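Local coordinates for leucine aminopeptidase A1, chloroplastic (Solanum lycopersicum, PDB 5D8N), which removes N-terminal amino acids, leucine by preference, from peptides as a metal-dependent homohexameric aminopeptidase, and also has chaperone activity, at residues N275-I280 against A354-N358. The protein carries 1 engineered substitution. Sequence-based numbering, arbitrary orientation.
Sequences NPPYFI and AACEN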
loop_
_atom_site.group_PDB
_atom_site.type_symbol
_atom_site.label_atom_id
_atom_site.label_comp_id
_atom_site.label_asym_id
_atom_site.label_seq_id
_atom_site.Cartn_x
_atom_site.Cartn_y
_atom_site.Cartn_z
ATOM N N ASN A 275 28.059 6.660 17.823
ATOM C CA ASN A 275 28.482 7.959 17.295
ATOM C C ASN A 275 27.818 9.089 18.088
ATOM O O ASN A 275 26.763 9.608 17.716
ATOM C CB ASN A 275 28.116 8.092 15.805
ATOM C CG ASN A 275 28.833 7.084 14.931
ATOM O OD1 ASN A 275 28.217 6.379 14.133
ATOM N ND2 ASN A 275 30.143 7.041 15.038
ATOM N N PRO A 276 28.448 9.489 19.194
ATOM C CA PRO A 276 27.872 10.499 20.084
ATOM C C PRO A 276 27.576 11.821 19.387
ATOM O O PRO A 276 28.283 12.196 18.448
ATOM C CB PRO A 276 28.964 10.703 21.150
ATOM C CG PRO A 276 29.949 9.600 21.002
ATOM C CD PRO A 276 29.774 9.014 19.634
ATOM N N PRO A 277 26.710 12.632 19.992
ATOM C CA PRO A 277 26.308 13.909 19.438
ATOM C C PRO A 277 27.181 15.070 19.902
ATOM O O PRO A 277 27.832 14.955 20.927
ATOM C CB PRO A 277 24.936 14.115 20.045
ATOM C CG PRO A 277 25.041 13.481 21.378
ATOM C CD PRO A 277 25.947 12.297 21.205
ATOM N N TYR A 278 27.314 16.090 19.064
ATOM C CA TYR A 278 28.105 17.260 19.379
ATOM C C TYR A 278 27.327 18.474 18.922
ATOM O O TYR A 278 26.861 18.558 17.783
ATOM C CB TYR A 278 29.474 17.225 18.686
ATOM C CG TYR A 278 30.376 16.164 19.264
ATOM C CD1 TYR A 278 31.026 16.363 20.493
ATOM C CD2 TYR A 278 30.466 14.911 18.683
ATOM C CE1 TYR A 278 31.725 15.344 21.125
ATOM C CE2 TYR A 278 31.193 13.899 19.292
ATOM C CZ TYR A 278 31.868 14.135 20.476
ATOM O OH TYR A 278 32.532 13.104 21.099
ATOM N N PHE A 279 27.299 19.478 19.785
ATOM C CA PHE A 279 26.597 20.714 19.480
ATOM C C PHE A 279 27.675 21.720 19.085
ATOM O O PHE A 279 28.559 22.046 19.870
ATOM C CB PHE A 279 25.790 21.146 20.712
ATOM C CG PHE A 279 24.874 22.308 20.462
ATOM C CD1 PHE A 279 25.351 23.612 20.493
ATOM C CD2 PHE A 279 23.512 22.103 20.338
ATOM C CE1 PHE A 279 24.499 24.683 20.282
ATOM C CE2 PHE A 279 22.663 23.171 20.140
ATOM C CZ PHE A 279 23.149 24.460 20.093
ATOM N N ILE A 280 27.588 22.193 17.857
ATOM C CA ILE A 280 28.602 23.020 17.250
ATOM C C ILE A 280 28.221 24.486 17.302
ATOM O O ILE A 280 27.145 24.889 16.840
ATOM C CB ILE A 280 28.801 22.613 15.779
ATOM C CG1 ILE A 280 29.307 21.176 15.690
ATOM C CG2 ILE A 280 29.783 23.553 15.112
ATOM C CD1 ILE A 280 29.173 20.585 14.304
ATOM N N ALA A 354 23.212 21.532 15.871
ATOM C CA ALA A 354 23.043 20.458 16.840
ATOM C C ALA A 354 23.159 19.108 16.145
ATOM O O ALA A 354 22.182 18.598 15.561
ATOM C CB ALA A 354 21.704 20.588 17.545
ATOM N N ALA A 355 24.384 18.592 16.106
ATOM C CA ALA A 355 24.691 17.438 15.284
ATOM C C ALA A 355 24.489 16.121 16.047
ATOM O O ALA A 355 24.840 15.980 17.219
ATOM C CB ALA A 355 26.122 17.522 14.790
ATOM N N CYS A 356 23.851 15.178 15.384
ATOM C CA CYS A 356 23.629 13.843 15.915
ATOM C C CYS A 356 23.227 12.939 14.758
ATOM O O CYS A 356 23.005 13.403 13.646
ATOM C CB CYS A 356 22.524 13.846 16.978
ATOM S SG CYS A 356 20.912 14.417 16.377
ATOM N N GLU A 357 23.173 11.638 15.013
ATOM C CA GLU A 357 22.531 10.726 14.084
ATOM C C GLU A 357 21.339 10.078 14.756
ATOM O O GLU A 357 21.288 9.951 15.973
ATOM C CB GLU A 357 23.500 9.699 13.485
ATOM C CG GLU A 357 24.158 8.762 14.465
ATOM C CD GLU A 357 24.987 7.673 13.824
ATOM O OE1 GLU A 357 25.162 7.662 12.575
ATOM O OE2 GLU A 357 25.268 6.701 14.572
ATOM N N ASN A 358 20.281 9.930 13.968
ATOM C CA ASN A 358 19.021 9.399 14.457
ATOM C C ASN A 358 18.940 7.902 14.154
ATOM O O ASN A 358 18.657 7.510 13.019
ATOM C CB ASN A 358 17.848 10.153 13.820
ATOM C CG ASN A 358 16.501 9.595 14.259
ATOM O OD1 ASN A 358 16.435 8.778 15.173
ATOM N ND2 ASN A 358 15.439 9.963 13.543
HETATM O O HOH W 1 25.371 5.105 16.790
HETATM O O HOH W 2 24.587 11.292 17.534
#
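Tyr278 and Ala355 form a hydrogen-bonded antiparallel pair through their main chains. Tyr278 N donates to Ala355 O at 3.1 Å, and Ala355 N donates back to Tyr278 O at 3.0 Å. Both bonds are bent, with N-H...O angles of 143°. Ala355 O also accepts a hydrogen bond from the hydroxyl of Tyr265, so two donors grip this carbonyl.

Towards Asn275 the direct pairing gives way to water. One water takes the N-H of Glu357 and donates to Asn275 O, at 2.9 Å from Glu357 N. A second accepts a hydrogen bond from Asn275 N and donates to Glu357 OE2, 2.7 Å from that oxygen. The two waters carry the link between the segments on past Pro277, whose ring nitrogen has no hydrogen to give.

The strands are neighbours in the mixed sheet of the M17 catalytic domain. Strand 278-284 lies between 247-252 and 347-358, and 347-358 passes beside 293-305. Asn358, at the end of 354-358, lies close to the metal site: its ND2 is hydrogen-bonded to Asp305, a magnesium ligand.

Two apolar contacts join residues that pair across the strands. Phe279 and Ala354 are a non-hydrogen-bonded pair. The Phe279 CG is anti to the backbone N (chi1 -172°), and Phe279 CD2 lies 3.7 Å from Ala354 CB, the methyl meeting the ring obliquely. Tyr398 meets the same ring edge-to-face. Pro277 CB rests against Cys356 CB at 3.9 Å, and both residues also touch Ala269 of helix 263-269. A diagonal contact is looser: Ile280 CD1 reaches Ala355 CB at 4.4 Å, and Leu232 of helix 229-242 packs on both.

The Glu357 side chain crosses that of Asn275 at a slant, its carboxylate plane 74° from the amide. Its OE1 forms a salt bridge with Arg366 of a neighbouring subunit.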